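Local coordinates for peptidase, C14 family (Geobacter sulfurreducens PCA, PDB 3BIJ), which is of unknown function but belongs to the caspase-like peptidases and may therefore act as a cysteine-type endopeptidase, at residues G108-A117 with Y183-V193; G125-D133 with D266-V277. All coordinates share one frame; numbering follows the deposited sequence.

Contact 1. Residues G108-A117 with Y183-V193; sequences GELIDDELYA and YDTIQQKTKKV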
loop_
_atom_site.group_PDB
_atom_site.type_symbol
_atom_site.label_atom_id
_atom_site.label_comp_id
_atom_site.label_asym_id
_atom_site.label_seq_id
_atom_site.Cartn_x
_atom_site.Cartn_y
_atom_site.Cartn_z
ATOM N N GLY A 108 38.207 -6.376 5.180
ATOM C CA GLY A 108 37.421 -7.188 6.082
ATOM C C GLY A 108 36.688 -6.254 7.036
ATOM O O GLY A 108 36.600 -5.046 6.787
ATOM N N GLU A 109 36.174 -6.784 8.140
ATOM C CA GLU A 109 35.431 -5.944 9.078
ATOM C C GLU A 109 36.275 -5.379 10.207
ATOM O O GLU A 109 37.159 -6.043 10.734
ATOM C CB GLU A 109 34.252 -6.721 9.672
ATOM C CG GLU A 109 33.313 -7.261 8.622
ATOM C CD GLU A 109 32.259 -8.159 9.195
ATOM O OE1 GLU A 109 31.413 -7.662 9.964
ATOM O OE2 GLU A 109 32.276 -9.364 8.877
ATOM N N LEU A 110 35.990 -4.139 10.571
ATOM C CA LEU A 110 36.704 -3.486 11.646
ATOM C C LEU A 110 35.724 -3.481 12.799
ATOM O O LEU A 110 34.719 -2.787 12.736
ATOM C CB LEU A 110 37.056 -2.054 11.240
ATOM C CG LEU A 110 37.787 -1.189 12.265
ATOM C CD1 LEU A 110 39.181 -1.737 12.504
ATOM C CD2 LEU A 110 37.851 0.229 11.769
ATOM N N ILE A 111 35.994 -4.271 13.837
ATOM C CA ILE A 111 35.097 -4.342 14.987
ATOM C C ILE A 111 35.005 -2.999 15.691
ATOM O O ILE A 111 36.017 -2.326 15.900
ATOM C CB ILE A 111 35.554 -5.403 16.021
ATOM C CG1 ILE A 111 35.296 -6.809 15.487
ATOM C CG2 ILE A 111 34.760 -5.247 17.308
ATOM C CD1 ILE A 111 36.055 -7.151 14.224
ATOM N N ASP A 112 33.791 -2.614 16.070
ATOM C CA ASP A 112 33.589 -1.338 16.745
ATOM C C ASP A 112 34.595 -1.087 17.867
ATOM O O ASP A 112 34.993 0.052 18.118
ATOM C CB ASP A 112 32.153 -1.230 17.281
ATOM C CG ASP A 112 31.784 -2.359 18.225
ATOM O OD1 ASP A 112 30.595 -2.437 18.612
ATOM O OD2 ASP A 112 32.668 -3.167 18.580
ATOM N N ASP A 113 35.014 -2.147 18.543
ATOM C CA ASP A 113 35.979 -1.990 19.617
ATOM C C ASP A 113 37.332 -1.528 19.100
ATOM O O ASP A 113 37.999 -0.726 19.740
ATOM C CB ASP A 113 36.120 -3.301 20.389
ATOM C CG ASP A 113 35.003 -3.496 21.399
ATOM O OD1 ASP A 113 34.540 -4.650 21.583
ATOM O OD2 ASP A 113 34.596 -2.483 22.014
ATOM N N GLU A 114 37.739 -2.034 17.942
ATOM C CA GLU A 114 39.017 -1.629 17.370
ATOM C C GLU A 114 39.002 -0.131 17.066
ATOM O O GLU A 114 39.995 0.558 17.284
ATOM C CB GLU A 114 39.301 -2.402 16.083
ATOM C CG GLU A 114 39.152 -3.912 16.202
ATOM C CD GLU A 114 39.597 -4.642 14.944
ATOM O OE1 GLU A 114 40.823 -4.790 14.745
ATOM O OE2 GLU A 114 38.719 -5.055 14.148
ATOM N N LEU A 115 37.877 0.368 16.555
ATOM C CA LEU A 115 37.734 1.785 16.229
ATOM C C LEU A 115 37.685 2.604 17.511
ATOM O O LEU A 115 38.368 3.620 17.644
ATOM C CB LEU A 115 36.450 2.018 15.432
ATOM C CG LEU A 115 36.099 3.473 15.141
ATOM C CD1 LEU A 115 37.183 4.111 14.292
ATOM C CD2 LEU A 115 34.748 3.539 14.450
ATOM N N TYR A 116 36.861 2.160 18.452
ATOM C CA TYR A 116 36.739 2.851 19.719
ATOM C C TYR A 116 38.101 2.966 20.381
ATOM O O TYR A 116 38.453 4.029 20.888
ATOM C CB TYR A 116 35.760 2.111 20.636
ATOM C CG TYR A 116 34.321 2.199 20.186
ATOM C CD1 TYR A 116 33.357 1.310 20.673
ATOM C CD2 TYR A 116 33.922 3.165 19.258
ATOM C CE1 TYR A 116 32.030 1.376 20.241
ATOM C CE2 TYR A 116 32.610 3.243 18.823
ATOM C CZ TYR A 116 31.666 2.346 19.313
ATOM O OH TYR A 116 30.367 2.419 18.856
ATOM N N ALA A 117 38.879 1.887 20.365
ATOM C CA ALA A 117 40.205 1.910 20.989
ATOM C C ALA A 117 41.115 2.907 20.283
ATOM O O ALA A 117 41.879 3.639 20.925
ATOM C CB ALA A 117 40.840 0.526 20.961
ATOM N N TYR A 183 38.475 -13.618 12.534
ATOM C CA TYR A 183 37.683 -12.807 13.447
ATOM C C TYR A 183 37.786 -13.258 14.892
ATOM O O TYR A 183 37.710 -12.446 15.812
ATOM C CB TYR A 183 36.219 -12.773 12.997
ATOM C CG TYR A 183 36.030 -11.917 11.773
ATOM C CD1 TYR A 183 36.217 -10.542 11.841
ATOM C CD2 TYR A 183 35.761 -12.486 10.524
ATOM C CE1 TYR A 183 36.151 -9.752 10.708
ATOM C CE2 TYR A 183 35.693 -11.698 9.373
ATOM C CZ TYR A 183 35.892 -10.327 9.480
ATOM O OH TYR A 183 35.852 -9.525 8.362
ATOM N N ASP A 184 37.964 -14.553 15.107
ATOM C CA ASP A 184 38.080 -15.031 16.473
ATOM C C ASP A 184 39.338 -14.460 17.104
ATOM O O ASP A 184 39.347 -14.122 18.288
ATOM C CB ASP A 184 38.104 -16.558 16.521
ATOM C CG ASP A 184 36.738 -17.167 16.247
ATOM O OD1 ASP A 184 35.749 -16.663 16.824
ATOM O OD2 ASP A 184 36.649 -18.145 15.468
ATOM N N THR A 185 40.400 -14.342 16.318
ATOM C CA THR A 185 41.645 -13.789 16.837
ATOM C C THR A 185 41.451 -12.325 17.196
ATOM O O THR A 185 41.842 -11.883 18.270
ATOM C CB THR A 185 42.772 -13.898 15.806
ATOM O OG1 THR A 185 43.067 -15.280 15.577
ATOM C CG2 THR A 185 44.020 -13.196 16.308
ATOM N N ILE A 186 40.840 -11.582 16.282
ATOM C CA ILE A 186 40.574 -10.170 16.488
ATOM C C ILE A 186 39.724 -9.971 17.734
ATOM O O ILE A 186 40.029 -9.133 18.579
ATOM C CB ILE A 186 39.823 -9.583 15.282
ATOM C CG1 ILE A 186 40.707 -9.665 14.038
ATOM C CG2 ILE A 186 39.408 -8.151 15.568
ATOM C CD1 ILE A 186 40.050 -9.170 12.779
ATOM N N GLN A 187 38.660 -10.760 17.837
ATOM C CA GLN A 187 37.727 -10.670 18.954
ATOM C C GLN A 187 38.381 -10.936 20.314
ATOM O O GLN A 187 37.900 -10.445 21.341
ATOM C CB GLN A 187 36.565 -11.651 18.737
ATOM C CG GLN A 187 35.224 -11.224 19.353
ATOM C CD GLN A 187 34.587 -10.041 18.623
ATOM O OE1 GLN A 187 34.893 -8.868 18.892
ATOM N NE2 GLN A 187 33.706 -10.351 17.680
ATOM N N GLN A 188 39.476 -11.699 20.317
ATOM C CA GLN A 188 40.190 -12.045 21.554
ATOM C C GLN A 188 41.364 -11.137 21.902
ATOM O O GLN A 188 41.823 -11.121 23.046
ATOM C CB GLN A 188 40.690 -13.492 21.494
ATOM C CG GLN A 188 39.591 -14.526 21.629
ATOM C CD GLN A 188 38.991 -14.549 23.026
ATOM O OE1 GLN A 188 38.631 -13.504 23.580
ATOM N NE2 GLN A 188 38.872 -15.744 23.602
ATOM N N LYS A 189 41.853 -10.393 20.914
ATOM C CA LYS A 189 42.973 -9.483 21.127
ATOM C C LYS A 189 42.502 -8.024 21.161
ATOM O O LYS A 189 43.319 -7.097 21.163
ATOM C CB LYS A 189 44.030 -9.671 20.025
ATOM C CG LYS A 189 43.594 -9.224 18.635
ATOM C CD LYS A 189 44.617 -9.591 17.572
ATOM C CE LYS A 189 45.969 -8.946 17.835
ATOM N NZ LYS A 189 46.992 -9.458 16.883
ATOM N N THR A 190 41.186 -7.822 21.168
ATOM C CA THR A 190 40.626 -6.475 21.228
ATOM C C THR A 190 39.705 -6.352 22.435
ATOM O O THR A 190 38.512 -6.645 22.357
ATOM C CB THR A 190 39.824 -6.098 19.940
ATOM O OG1 THR A 190 38.788 -7.061 19.708
ATOM C CG2 THR A 190 40.743 -6.041 18.730
ATOM N N LYS A 191 40.278 -5.925 23.554
ATOM C CA LYS A 191 39.525 -5.754 24.792
ATOM C C LYS A 191 38.562 -4.589 24.583
ATOM O O LYS A 191 38.901 -3.601 23.926
ATOM C CB LYS A 191 40.475 -5.450 25.966
ATOM C CG LYS A 191 40.080 -6.072 27.321
ATOM C CD LYS A 191 40.230 -7.599 27.320
ATOM C CE LYS A 191 40.031 -8.208 28.717
ATOM N NZ LYS A 191 38.651 -8.027 29.258
ATOM N N LYS A 192 37.363 -4.716 25.141
ATOM C CA LYS A 192 36.336 -3.693 25.016
ATOM C C LYS A 192 36.763 -2.397 25.699
ATOM O O LYS A 192 37.619 -2.404 26.582
ATOM C CB LYS A 192 35.020 -4.193 25.626
ATOM C CG LYS A 192 34.347 -5.381 24.900
ATOM C CD LYS A 192 34.891 -6.762 25.316
ATOM C CE LYS A 192 35.901 -7.335 24.316
ATOM N NZ LYS A 192 35.350 -7.577 22.947
ATOM N N VAL A 193 36.160 -1.288 25.285
ATOM C CA VAL A 193 36.473 0.015 25.854
ATOM C C VAL A 193 35.250 0.917 25.883
ATOM O O VAL A 193 34.364 0.802 25.041
ATOM C CB VAL A 193 37.586 0.707 25.063
ATOM C CG1 VAL A 193 38.940 0.189 25.519
ATOM C CG2 VAL A 193 37.397 0.440 23.573
#
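Glu114 reaches across Ile186 and Thr190, and its side chain illustrates how a carboxylate can serve a helix start and an apolar contact together. From CB, the first torsion sets CG beside the backbone N (chi1 -51°), and the chain then runs extended. CG rests on Thr190 CG2 at 3.7 Å, and the carboxylate as a whole sits roughly at right angles against Ile186 CG2, nearest through OE2 at 3.5 Å. At the tip the oxygens divide the polar work. OE1 pairs with Arg57 in a salt bridge, while OE2 accepts the amide of the N-cap residue, Ile111 N, at 2.9 Å (N-H...O 152°) from the anti side of the carboxylate. This is one half of a capping box; isoleucine has no side-chain acceptor for the return bond. With an alanine here, the Ile111 amide and the Arg57 charge would probably lose this partner, and a gap would be likely to open beside Ile186 and Thr190.

Thr190 turns its hydroxyl back instead, OG1 donating to Ile186 O at 2.7 Å. Ile111 CD1 fills in against Ile186 CG2 at 3.7 Å and meets the edge of the Tyr183 ring. Further along, Lys192 NZ makes a long, weak salt bridge to Asp113 OD1 at 3.3 Å, and Val193 CG2 sits 3.8 Å from Tyr116 CB.

The short axes of strand 109-111 and helix 183-189 run at 21° to each other. The strand hydrogen-bonds to strand 99-104, Val88 of strand 76-89 packs against Ile111 and Tyr183, and helix 57-70 supplies Arg57.

Contact 2. Residues G125-D133 with D266-V277; sequences GVRVLVFSD and DPAFLKQRPFTV
Arg127 lies across one face of Phe269, where the caspase-like fold brings its C-terminal segment against a strand inside the central sheet. Strand 127-133 runs parallel to both of its neighbours, strands 76-89 and 201-206. Arg127 CB stands over the middle of the phenyl ring, 3.6 Å from its centroid and 10° off the normal, a CH-pi contact that CG extends toward CD1. Bends at chi2 and chi3 then carry the guanidinium past the rim, its plane almost perpendicular to the ring. There it grips Gln272 side-on: NE and NH2 donate to the same OE1, at 3.2 and 3.1 Å, with amide and guanidinium planes 80° apart.

Farther along the strand the contact becomes apolar. Leu129, set crosswise to Phe275, brings CD2 to 4.1 Å from its CD1. The rings of Phe131 and Phe275 are 30° from parallel and laterally displaced, approaching most closely through their CE1 atoms, 3.5 Å apart, and Trp231 of helix 222-231 meets Phe275 edge-to-face. Tyr240 makes the same kind of contact with Phe269. That phenylalanine is anchored at its backbone as well: Asp266, the N-cap of the short, weakly bonded helix at about 267-271, accepts Phe269 N on OD1 at 2.9 Å.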
loop_
_atom_site.group_PDB
_atom_site.type_symbol
_atom_site.label_atom_id
_atom_site.label_comp_id
_atom_site.label_asym_id
_atom_site.label_seq_id
_atom_site.Cartn_x
_atom_site.Cartn_y
_atom_site.Cartn_z
ATOM N N GLY A 125 43.166 17.304 25.017
ATOM C CA GLY A 125 42.404 18.447 24.548
ATOM C C GLY A 125 42.133 18.428 23.057
ATOM O O GLY A 125 41.942 19.478 22.447
ATOM N N VAL A 126 42.116 17.245 22.459
ATOM C CA VAL A 126 41.868 17.148 21.026
ATOM C C VAL A 126 40.391 16.829 20.742
ATOM O O VAL A 126 39.779 16.013 21.426
ATOM C CB VAL A 126 42.836 16.091 20.366
ATOM C CG1 VAL A 126 42.889 14.842 21.205
ATOM C CG2 VAL A 126 42.381 15.757 18.953
ATOM N N ARG A 127 39.822 17.518 19.754
ATOM C CA ARG A 127 38.429 17.316 19.371
ATOM C C ARG A 127 38.386 16.254 18.283
ATOM O O ARG A 127 39.157 16.318 17.321
ATOM C CB ARG A 127 37.815 18.617 18.839
ATOM C CG ARG A 127 37.750 19.740 19.859
ATOM C CD ARG A 127 38.636 20.908 19.452
ATOM N NE ARG A 127 38.072 21.621 18.312
ATOM C CZ ARG A 127 38.795 22.199 17.363
ATOM N NH1 ARG A 127 40.122 22.153 17.409
ATOM N NH2 ARG A 127 38.190 22.813 16.357
ATOM N N VAL A 128 37.496 15.277 18.442
ATOM C CA VAL A 128 37.349 14.195 17.469
ATOM C C VAL A 128 35.935 14.242 16.898
ATOM O O VAL A 128 34.968 13.967 17.603
ATOM C CB VAL A 128 37.587 12.806 18.123
ATOM C CG1 VAL A 128 37.412 11.711 17.096
ATOM C CG2 VAL A 128 38.988 12.742 18.713
ATOM N N LEU A 129 35.822 14.604 15.624
ATOM C CA LEU A 129 34.528 14.695 14.957
ATOM C C LEU A 129 34.350 13.510 14.018
ATOM O O LEU A 129 35.125 13.349 13.081
ATOM C CB LEU A 129 34.451 15.996 14.164
ATOM C CG LEU A 129 33.160 16.266 13.401
ATOM C CD1 LEU A 129 32.014 16.445 14.369
ATOM C CD2 LEU A 129 33.355 17.504 12.544
ATOM N N VAL A 130 33.330 12.687 14.259
ATOM C CA VAL A 130 33.087 11.498 13.429
ATOM C C VAL A 130 31.723 11.487 12.720
ATOM O O VAL A 130 30.685 11.651 13.359
ATOM C CB VAL A 130 33.169 10.191 14.278
ATOM C CG1 VAL A 130 32.989 8.989 13.382
ATOM C CG2 VAL A 130 34.488 10.105 15.022
ATOM N N PHE A 131 31.734 11.300 11.402
ATOM C CA PHE A 131 30.498 11.208 10.631
ATOM C C PHE A 131 30.425 9.785 10.096
ATOM O O PHE A 131 31.335 9.331 9.395
ATOM C CB PHE A 131 30.475 12.174 9.443
ATOM C CG PHE A 131 30.287 13.606 9.834
ATOM C CD1 PHE A 131 31.383 14.430 10.075
ATOM C CD2 PHE A 131 29.005 14.123 10.003
ATOM C CE1 PHE A 131 31.204 15.752 10.484
ATOM C CE2 PHE A 131 28.813 15.439 10.412
ATOM C CZ PHE A 131 29.917 16.260 10.655
ATOM N N SER A 132 29.358 9.072 10.435
ATOM C CA SER A 132 29.197 7.708 9.956
ATOM C C SER A 132 27.861 7.571 9.236
ATOM O O SER A 132 26.834 7.393 9.884
ATOM C CB SER A 132 29.264 6.729 11.132
ATOM O OG SER A 132 29.091 5.382 10.707
ATOM N N ASP A 133 27.872 7.669 7.906
ATOM C CA ASP A 133 26.644 7.541 7.116
ATOM C C ASP A 133 26.514 6.068 6.796
ATOM O O ASP A 133 26.685 5.640 5.652
ATOM C CB ASP A 133 26.722 8.349 5.816
ATOM C CG ASP A 133 25.382 8.434 5.101
ATOM O OD1 ASP A 133 24.461 7.680 5.483
ATOM O OD2 ASP A 133 25.253 9.249 4.156
ATOM N N ASP A 266 33.290 18.729 26.294
ATOM C CA ASP A 266 33.872 19.965 25.800
ATOM C C ASP A 266 32.758 20.825 25.222
ATOM O O ASP A 266 32.519 20.826 24.011
ATOM C CB ASP A 266 34.904 19.669 24.710
ATOM C CG ASP A 266 35.702 20.901 24.306
ATOM O OD1 ASP A 266 35.161 22.017 24.383
ATOM O OD2 ASP A 266 36.872 20.751 23.897
ATOM N N PRO A 267 32.059 21.577 26.083
ATOM C CA PRO A 267 30.967 22.436 25.623
ATOM C C PRO A 267 31.399 23.470 24.593
ATOM O O PRO A 267 30.602 23.880 23.750
ATOM C CB PRO A 267 30.457 23.065 26.921
ATOM C CG PRO A 267 31.691 23.130 27.757
ATOM C CD PRO A 267 32.313 21.777 27.519
ATOM N N ALA A 268 32.658 23.888 24.645
ATOM C CA ALA A 268 33.141 24.874 23.682
ATOM C C ALA A 268 33.181 24.261 22.286
ATOM O O ALA A 268 32.911 24.933 21.291
ATOM C CB ALA A 268 34.527 25.373 24.076
ATOM N N PHE A 269 33.518 22.975 22.231
ATOM C CA PHE A 269 33.605 22.236 20.975
ATOM C C PHE A 269 32.221 22.057 20.331
ATOM O O PHE A 269 32.042 22.322 19.139
ATOM C CB PHE A 269 34.281 20.878 21.231
ATOM C CG PHE A 269 34.271 19.952 20.051
ATOM C CD1 PHE A 269 34.521 20.428 18.771
ATOM C CD2 PHE A 269 34.023 18.592 20.227
ATOM C CE1 PHE A 269 34.523 19.559 17.679
ATOM C CE2 PHE A 269 34.025 17.715 19.147
ATOM C CZ PHE A 269 34.273 18.195 17.871
ATOM N N LEU A 270 31.245 21.626 21.121
ATOM C CA LEU A 270 29.894 21.433 20.608
ATOM C C LEU A 270 29.234 22.770 20.265
ATOM O O LEU A 270 28.206 22.813 19.588
ATOM C CB LEU A 270 29.054 20.659 21.631
ATOM C CG LEU A 270 29.014 19.126 21.487
ATOM C CD1 LEU A 270 30.402 18.540 21.273
ATOM C CD2 LEU A 270 28.371 18.549 22.735
ATOM N N LYS A 271 29.852 23.859 20.714
ATOM C CA LYS A 271 29.337 25.197 20.461
ATOM C C LYS A 271 29.949 25.826 19.214
ATOM O O LYS A 271 29.441 26.826 18.710
ATOM C CB LYS A 271 29.601 26.096 21.671
ATOM C CG LYS A 271 28.341 26.708 22.286
ATOM C CD LYS A 271 27.395 25.641 22.827
ATOM C CE LYS A 271 26.058 25.626 22.073
ATOM N NZ LYS A 271 25.185 24.461 22.467
ATOM N N GLN A 272 31.034 25.240 18.713
ATOM C CA GLN A 272 31.706 25.759 17.520
ATOM C C GLN A 272 30.878 25.536 16.259
ATOM O O GLN A 272 29.823 24.912 16.296
ATOM C CB GLN A 272 33.061 25.074 17.320
ATOM C CG GLN A 272 34.001 25.117 18.503
ATOM C CD GLN A 272 35.357 24.509 18.179
ATOM O OE1 GLN A 272 35.451 23.368 17.730
ATOM N NE2 GLN A 272 36.416 25.270 18.416
ATOM N N ARG A 273 31.374 26.050 15.139
ATOM C CA ARG A 273 30.707 25.877 13.857
ATOM C C ARG A 273 31.045 24.459 13.380
ATOM O O ARG A 273 32.186 24.016 13.485
ATOM C CB ARG A 273 31.198 26.930 12.860
ATOM C CG ARG A 273 30.161 27.221 11.775
ATOM C CD ARG A 273 30.330 28.513 10.965
ATOM N NE ARG A 273 31.044 28.254 9.766
ATOM C CZ ARG A 273 30.798 28.324 8.466
ATOM N NH1 ARG A 273 29.689 28.703 7.839
ATOM N NH2 ARG A 273 31.840 27.945 7.772
ATOM N N PRO A 274 30.056 23.736 12.838
ATOM C CA PRO A 274 30.237 22.363 12.355
ATOM C C PRO A 274 31.594 21.874 11.828
ATOM O O PRO A 274 31.890 20.691 11.965
ATOM C CB PRO A 274 29.106 22.192 11.330
ATOM C CG PRO A 274 28.711 23.593 10.975
ATOM C CD PRO A 274 28.806 24.296 12.302
ATOM N N PHE A 275 32.431 22.714 11.232
ATOM C CA PHE A 275 33.707 22.158 10.773
ATOM C C PHE A 275 34.899 22.991 11.140
ATOM O O PHE A 275 35.909 22.997 10.445
ATOM C CB PHE A 275 33.680 21.934 9.270
ATOM C CG PHE A 275 32.731 20.857 8.849
ATOM C CD1 PHE A 275 33.055 19.516 9.020
ATOM C CD2 PHE A 275 31.501 21.180 8.296
ATOM C CE1 PHE A 275 32.166 18.512 8.641
ATOM C CE2 PHE A 275 30.605 20.189 7.916
ATOM C CZ PHE A 275 30.938 18.854 8.089
ATOM N N THR A 276 34.774 23.653 12.276
ATOM C CA THR A 276 35.802 24.531 12.763
ATOM C C THR A 276 37.143 23.924 13.168
ATOM O O THR A 276 37.229 22.933 13.894
ATOM C CB THR A 276 35.262 25.360 13.927
ATOM O OG1 THR A 276 34.054 26.011 13.518
ATOM C CG2 THR A 276 36.267 26.396 14.340
ATOM N N VAL A 277 38.195 24.559 12.663
ATOM C CA VAL A 277 39.559 24.189 12.967
ATOM C C VAL A 277 40.067 25.338 13.823
ATOM O O VAL A 277 40.689 25.117 14.854
ATOM C CB VAL A 277 40.419 24.084 11.684
ATOM C CG1 VAL A 277 41.877 23.806 12.052
ATOM C CG2 VAL A 277 39.879 22.974 10.781
#

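In the fold
From the N terminus, the chain first lays down strands 4-10, 46-51 and 76-89, then turns through strand 99-104 into 108-117, the first half of contact 1. Helix 112-119 leads directly to strand 127-133, where contact 2 begins, before residues 183-193 return to complete contact 1 and close a loop with 65 residues between its ends. Contact 2 closes only with residues 266-277, with 132 residues between its segments, so the two loops cross. The centres of the two contacts are about 25 Å apart, and the contacts do not touch. Both reach the same sheet: contact 1 joins helix 180-189 to the short strand beside 99-104, while contact 2 brings the C-terminal segment onto strand 127-133, near helices 222-231 and 240-250.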